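Local coordinates for uncharacterized protein SPT16D (Chaetomium thermophilum var. thermophilum, PDB 4KHB), which is the dimerization domain of Spt16, a subunit of the FACT complex, which probably acts as a histone chaperone that reorganizes nucleosomes during transcription, replication and repair, at residues F65-F70 against V93-F98; F9-R14 against P46-T51. All coordinates share one frame; numbering follows the deposited sequence.

In the fold
Contact 1 lies within one sheet of a PH-like domain; contact 2 sets the loop at 9-14 against the end of strand 43-48 of the other. Their centres are about 17 Å apart, on opposite sides of the chain's centre. Contact 2 closes first along the chain; contact 1 then joins strands 63-70 and 91-100 in the second three-stranded antiparallel sheet, 52-60, 63-70, 91-100. They meet at Phe70, whose CD1 lies 3.3 Å from Thr51 CG2, while its ring also packs on that of Phe47. Both reach the Pob3N chain: strand 91-100 pairs with one of its strands, and the 9-14 loop bonds to it, so both belong to the heterodimer interface.

Contact 1. Residues F65-F70 against V93-F98; sequences FLRINF and VRSLTF
Leu66 and Phe98 exchange two backbone hydrogen bonds, the first of three such steps that join these antiparallel neighbours of a PH-like domain, their axes at 175°. Leu66 N gives to Phe98 O at 3.0 Å, and Phe98 N returns to Leu66 O. Ile68 N reaches Leu96 O almost straight on; the return bond from Leu96 N to Ile68 O is weak. The third step is a single bond, Phe70 N to Arg94 O at 2.7 Å. Arg67 faces Thr97 between the first two pairs, and Asn69 faces Ser95 beyond the second, both non-hydrogen-bonded.

Apolar packing lies on the face of Leu66, Ile68, Leu96 and Phe98, covered by Leu38 of strand 35-40 and Tyr106 of helix 103-121. Ile68 and Leu96 run side by side, CD1 to CD1 at 4.2 Å. Phe70 CG stands anti to its own carbonyl carbon (chi1 -64°), and ring atom CE2 is 3.9 Å from Leu96 CG, which lies in the ring plane at its edge. Another apolar contact sets Thr97 CG2 at the edge of the Phe65 ring, near CD2.

Among polar groups, Arg94 turns away from 65-70, and its NH1 forms a salt bridge with Glu147 of the Pob3N chain. Arg67, Asn69, Ser95 and Thr97 share the other face of the sheet. Asn69 ND2 bonds to Asn54, while Asn69 OD1 lies over the Arg67 guanidinium and comes to 3.4 Å from Ser95 CB across the strands.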
loop_
_atom_site.group_PDB
_atom_site.type_symbol
_atom_site.label_atom_id
_atom_site.label_comp_id
_atom_site.label_asym_id
_atom_site.label_seq_id
_atom_site.Cartn_x
_atom_site.Cartn_y
_atom_site.Cartn_z
ATOM N N PHE A 65 4.684 -7.803 -17.845
ATOM C CA PHE A 65 5.276 -7.036 -16.755
ATOM C C PHE A 65 5.327 -5.539 -17.031
ATOM O O PHE A 65 5.713 -5.104 -18.117
ATOM C CB PHE A 65 6.682 -7.558 -16.439
ATOM C CG PHE A 65 6.698 -8.924 -15.815
ATOM C CD1 PHE A 65 6.622 -10.069 -16.597
ATOM C CD2 PHE A 65 6.805 -9.062 -14.439
ATOM C CE1 PHE A 65 6.641 -11.327 -16.012
ATOM C CE2 PHE A 65 6.826 -10.314 -13.850
ATOM C CZ PHE A 65 6.744 -11.448 -14.638
ATOM N N LEU A 66 4.930 -4.758 -16.032
ATOM C CA LEU A 66 4.996 -3.304 -16.105
ATOM C C LEU A 66 6.004 -2.776 -15.099
ATOM O O LEU A 66 5.788 -2.877 -13.889
ATOM C CB LEU A 66 3.625 -2.690 -15.819
ATOM C CG LEU A 66 3.486 -1.222 -16.226
ATOM C CD1 LEU A 66 3.523 -1.060 -17.736
ATOM C CD2 LEU A 66 2.222 -0.619 -15.645
ATOM N N ARG A 67 7.109 -2.225 -15.589
ATOM C CA ARG A 67 8.080 -1.610 -14.693
ATOM C C ARG A 67 8.085 -0.094 -14.799
ATOM O O ARG A 67 8.311 0.468 -15.874
ATOM C CB ARG A 67 9.487 -2.165 -14.917
ATOM C CG ARG A 67 10.583 -1.235 -14.418
ATOM C CD ARG A 67 11.679 -2.000 -13.712
ATOM N NE ARG A 67 12.890 -2.096 -14.520
ATOM C CZ ARG A 67 14.121 -2.104 -14.020
ATOM N NH1 ARG A 67 14.309 -2.002 -12.711
ATOM N NH2 ARG A 67 15.166 -2.202 -14.830
ATOM N N ILE A 68 7.815 0.558 -13.673
ATOM C CA ILE A 68 7.855 2.009 -13.602
ATOM C C ILE A 68 9.118 2.463 -12.870
ATOM O O ILE A 68 9.320 2.118 -11.702
ATOM C CB ILE A 68 6.608 2.557 -12.885
ATOM C CG1 ILE A 68 5.338 2.137 -13.634
ATOM C CG2 ILE A 68 6.681 4.070 -12.766
ATOM C CD1 ILE A 68 4.071 2.210 -12.804
ATOM N N ASN A 69 9.965 3.227 -13.555
ATOM C CA ASN A 69 11.164 3.789 -12.935
ATOM C C ASN A 69 10.952 5.237 -12.522
ATOM O O ASN A 69 10.380 6.031 -13.273
ATOM C CB ASN A 69 12.389 3.661 -13.849
ATOM C CG ASN A 69 12.790 2.217 -14.091
ATOM O OD1 ASN A 69 13.322 1.554 -13.200
ATOM N ND2 ASN A 69 12.548 1.728 -15.299
ATOM N N PHE A 70 11.411 5.578 -11.324
ATOM C CA PHE A 70 11.196 6.913 -10.785
ATOM C C PHE A 70 12.457 7.771 -10.855
ATOM O O PHE A 70 13.566 7.248 -10.974
ATOM C CB PHE A 70 10.722 6.796 -9.339
ATOM C CG PHE A 70 9.387 6.123 -9.194
ATOM C CD1 PHE A 70 8.220 6.861 -9.267
ATOM C CD2 PHE A 70 9.299 4.754 -8.983
ATOM C CE1 PHE A 70 6.985 6.256 -9.134
ATOM C CE2 PHE A 70 8.065 4.137 -8.850
ATOM C CZ PHE A 70 6.908 4.890 -8.925
ATOM N N VAL A 93 11.778 6.091 -3.634
ATOM C CA VAL A 93 11.298 4.904 -4.325
ATOM C C VAL A 93 11.931 4.973 -5.707
ATOM O O VAL A 93 11.719 5.950 -6.429
ATOM C CB VAL A 93 9.755 4.889 -4.446
ATOM C CG1 VAL A 93 9.278 3.620 -5.135
ATOM C CG2 VAL A 93 9.107 5.027 -3.079
ATOM N N ARG A 94 12.713 3.957 -6.074
ATOM C CA ARG A 94 13.422 3.974 -7.352
ATOM C C ARG A 94 12.581 3.331 -8.446
ATOM O O ARG A 94 12.472 3.864 -9.554
ATOM C CB ARG A 94 14.763 3.239 -7.246
ATOM C CG ARG A 94 15.924 3.960 -7.922
ATOM C CD ARG A 94 17.175 3.941 -7.066
ATOM N NE ARG A 94 18.204 4.861 -7.546
ATOM C CZ ARG A 94 19.504 4.582 -7.536
ATOM N NH1 ARG A 94 19.917 3.391 -7.119
ATOM N NH2 ARG A 94 20.388 5.465 -7.982
ATOM N N SER A 95 11.987 2.183 -8.126
ATOM C CA SER A 95 11.136 1.476 -9.076
ATOM C C SER A 95 10.223 0.462 -8.395
ATOM O O SER A 95 10.473 0.046 -7.260
ATOM C CB SER A 95 11.988 0.763 -10.130
ATOM O OG SER A 95 12.694 -0.327 -9.559
ATOM N N LEU A 96 9.162 0.078 -9.098
ATOM C CA LEU A 96 8.324 -1.047 -8.695
ATOM C C LEU A 96 7.826 -1.801 -9.926
ATOM O O LEU A 96 7.638 -1.210 -10.994
ATOM C CB LEU A 96 7.167 -0.602 -7.794
ATOM C CG LEU A 96 6.449 0.719 -8.053
ATOM C CD1 LEU A 96 5.487 0.578 -9.209
ATOM C CD2 LEU A 96 5.727 1.178 -6.795
ATOM N N THR A 97 7.605 -3.103 -9.773
ATOM C CA THR A 97 7.186 -3.943 -10.890
ATOM C C THR A 97 5.890 -4.693 -10.592
ATOM O O THR A 97 5.734 -5.293 -9.525
ATOM C CB THR A 97 8.298 -4.952 -11.285
ATOM O OG1 THR A 97 9.419 -4.248 -11.837
ATOM C CG2 THR A 97 7.790 -5.957 -12.311
ATOM N N PHE A 98 4.955 -4.635 -11.534
ATOM C CA PHE A 98 3.721 -5.402 -11.439
ATOM C C PHE A 98 3.699 -6.463 -12.526
ATOM O O PHE A 98 4.407 -6.348 -13.532
ATOM C CB PHE A 98 2.488 -4.507 -11.593
ATOM C CG PHE A 98 2.286 -3.530 -10.472
ATOM C CD1 PHE A 98 2.825 -2.255 -10.532
ATOM C CD2 PHE A 98 1.524 -3.884 -9.367
ATOM C CE1 PHE A 98 2.623 -1.355 -9.500
ATOM C CE2 PHE A 98 1.318 -2.991 -8.331
ATOM C CZ PHE A 98 1.870 -1.723 -8.397
#

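Contact 2. Residues F9-R14 against P46-T51; sequences FESYKR and PFHINT
Ser11 and His48 bring the backbones to 5.8 Å between their CA atoms, and no hydrogen bond crosses between the irregular 9-14 segment and the strand end and 3-10 turn of 46-51. Side chains therefore carry the contact. Phe9 has CG between its backbone N and carbonyl carbon (chi1 53°), and CD1 comes to 3.3 Å from His48 CG, above the imidazole toward its rim. The two ring planes are inclined at 32°, while Phe9 CB also sits over the imidazole, 4.0 Å from its centroid. Asn50 CB lies over a face of the Phe9 ring, 3.9 Å from the centroid, with the amide plane at 90° to the ring.

The loop precedes the first strand of the PH-like domain and lies along the interface with Pob3N, where Trp108 of that chain meets Phe9 edge-to-face and Arg106 O of that chain bonds to Ser11 OG. His48 ND1 accepts the Asn50 N-H in the imidazole plane at 3.1 Å, which would fix the ring's rotation. With an alanine at His48, Asn50 N would probably lose this acceptor, and a gap would probably open where the imidazole met Phe9 CB and CD1. Further along, Pro46 CG touches the edge of the Tyr12 ring, 4.0 Å from CD2, and Tyr12 OH bonds to Asp30.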
loop_
_atom_site.group_PDB
_atom_site.type_symbol
_atom_site.label_atom_id
_atom_site.label_comp_id
_atom_site.label_asym_id
_atom_site.label_seq_id
_atom_site.Cartn_x
_atom_site.Cartn_y
_atom_site.Cartn_z
ATOM N N PHE A 9 4.697 20.247 -6.568
ATOM C CA PHE A 9 3.498 19.664 -7.155
ATOM C C PHE A 9 2.777 18.838 -6.098
ATOM O O PHE A 9 3.323 18.581 -5.023
ATOM C CB PHE A 9 3.830 18.816 -8.385
ATOM C CG PHE A 9 4.883 17.778 -8.147
ATOM C CD1 PHE A 9 4.547 16.523 -7.658
ATOM C CD2 PHE A 9 6.210 18.048 -8.438
ATOM C CE1 PHE A 9 5.519 15.563 -7.448
ATOM C CE2 PHE A 9 7.187 17.095 -8.232
ATOM C CZ PHE A 9 6.840 15.848 -7.737
ATOM N N GLU A 10 1.552 18.425 -6.405
ATOM C CA GLU A 10 0.712 17.714 -5.449
ATOM C C GLU A 10 -0.402 16.991 -6.192
ATOM O O GLU A 10 -1.166 17.614 -6.933
ATOM C CB GLU A 10 0.112 18.716 -4.457
ATOM C CG GLU A 10 -1.152 18.237 -3.761
ATOM C CD GLU A 10 -1.754 19.304 -2.870
ATOM O OE1 GLU A 10 -2.985 19.493 -2.931
ATOM O OE2 GLU A 10 -0.998 19.959 -2.121
ATOM N N SER A 11 -0.493 15.678 -5.999
ATOM C CA SER A 11 -1.487 14.881 -6.704
ATOM C C SER A 11 -2.889 15.170 -6.179
ATOM O O SER A 11 -3.733 15.708 -6.898
ATOM C CB SER A 11 -1.167 13.389 -6.583
ATOM O OG SER A 11 0.065 13.074 -7.211
ATOM N N TYR A 12 -3.125 14.817 -4.919
ATOM C CA TYR A 12 -4.438 14.997 -4.305
ATOM C C TYR A 12 -4.330 15.658 -2.931
ATOM O O TYR A 12 -3.271 15.626 -2.298
ATOM C CB TYR A 12 -5.152 13.647 -4.168
ATOM C CG TYR A 12 -5.344 12.898 -5.468
ATOM C CD1 TYR A 12 -6.286 13.309 -6.402
ATOM C CD2 TYR A 12 -4.582 11.775 -5.756
ATOM C CE1 TYR A 12 -6.461 12.619 -7.587
ATOM C CE2 TYR A 12 -4.748 11.080 -6.935
ATOM C CZ TYR A 12 -5.689 11.507 -7.846
ATOM O OH TYR A 12 -5.855 10.815 -9.022
ATOM N N LYS A 13 -5.425 16.267 -2.485
ATOM C CA LYS A 13 -5.481 16.897 -1.170
ATOM C C LYS A 13 -6.386 16.069 -0.253
ATOM O O LYS A 13 -6.165 16.002 0.957
ATOM C CB LYS A 13 -6.010 18.327 -1.289
ATOM C CG LYS A 13 -5.127 19.369 -0.603
ATOM C CD LYS A 13 -4.499 18.845 0.677
ATOM C CE LYS A 13 -3.802 19.952 1.449
ATOM N NZ LYS A 13 -3.148 19.431 2.680
ATOM N N ARG A 14 -7.400 15.435 -0.842
ATOM C CA ARG A 14 -8.402 14.683 -0.082
ATOM C C ARG A 14 -8.671 13.297 -0.658
ATOM O O ARG A 14 -8.466 13.056 -1.851
ATOM C CB ARG A 14 -9.727 15.451 -0.058
ATOM C CG ARG A 14 -9.793 16.644 0.871
ATOM C CD ARG A 14 -11.137 17.345 0.713
ATOM N NE ARG A 14 -12.275 16.467 0.980
ATOM C CZ ARG A 14 -13.189 16.698 1.918
ATOM N NH1 ARG A 14 -13.110 17.794 2.658
ATOM N NH2 ARG A 14 -14.195 15.854 2.099
ATOM N N PRO A 46 -0.948 7.148 -4.837
ATOM C CA PRO A 46 -0.718 8.107 -5.922
ATOM C C PRO A 46 0.763 8.361 -6.158
ATOM O O PRO A 46 1.526 8.457 -5.196
ATOM C CB PRO A 46 -1.382 9.396 -5.406
ATOM C CG PRO A 46 -2.202 8.988 -4.214
ATOM C CD PRO A 46 -1.516 7.795 -3.642
ATOM N N PHE A 47 1.158 8.463 -7.422
ATOM C CA PHE A 47 2.489 8.936 -7.777
ATOM C C PHE A 47 2.360 9.956 -8.900
ATOM O O PHE A 47 1.805 9.663 -9.962
ATOM C CB PHE A 47 3.392 7.773 -8.195
ATOM C CG PHE A 47 3.814 6.888 -7.054
ATOM C CD1 PHE A 47 4.896 7.236 -6.254
ATOM C CD2 PHE A 47 3.134 5.709 -6.781
ATOM C CE1 PHE A 47 5.294 6.422 -5.201
ATOM C CE2 PHE A 47 3.527 4.890 -5.730
ATOM C CZ PHE A 47 4.607 5.249 -4.939
ATOM N N HIS A 48 2.865 11.160 -8.658
ATOM C CA HIS A 48 2.751 12.242 -9.629
ATOM C C HIS A 48 3.675 11.985 -10.811
ATOM O O HIS A 48 4.711 11.337 -10.662
ATOM C CB HIS A 48 3.082 13.577 -8.965
ATOM C CG HIS A 48 2.627 14.772 -9.745
ATOM N ND1 HIS A 48 3.333 15.277 -10.814
ATOM C CD2 HIS A 48 1.541 15.566 -9.601
ATOM C CE1 HIS A 48 2.699 16.331 -11.299
ATOM N NE2 HIS A 48 1.607 16.527 -10.581
ATOM N N ILE A 49 3.295 12.483 -11.984
ATOM C CA ILE A 49 4.061 12.239 -13.202
ATOM C C ILE A 49 5.457 12.871 -13.167
ATOM O O ILE A 49 6.391 12.368 -13.800
ATOM C CB ILE A 49 3.293 12.718 -14.456
ATOM C CG1 ILE A 49 3.925 12.158 -15.729
ATOM C CG2 ILE A 49 3.259 14.231 -14.513
ATOM C CD1 ILE A 49 3.773 10.664 -15.879
ATOM N N ASN A 50 5.600 13.959 -12.411
ATOM C CA ASN A 50 6.879 14.656 -12.288
ATOM C C ASN A 50 7.897 13.859 -11.476
ATOM O O ASN A 50 9.051 14.269 -11.321
ATOM C CB ASN A 50 6.668 16.036 -11.657
ATOM C CG ASN A 50 5.897 16.980 -12.560
ATOM O OD1 ASN A 50 5.672 16.692 -13.734
ATOM N ND2 ASN A 50 5.487 18.118 -12.011
ATOM N N THR A 51 7.445 12.725 -10.953
ATOM C CA THR A 51 8.247 11.863 -10.101
ATOM C C THR A 51 8.757 10.671 -10.920
ATOM O O THR A 51 9.691 9.969 -10.516
ATOM C CB THR A 51 7.411 11.417 -8.869
ATOM O OG1 THR A 51 8.146 11.659 -7.663
ATOM C CG2 THR A 51 7.041 9.953 -8.943
#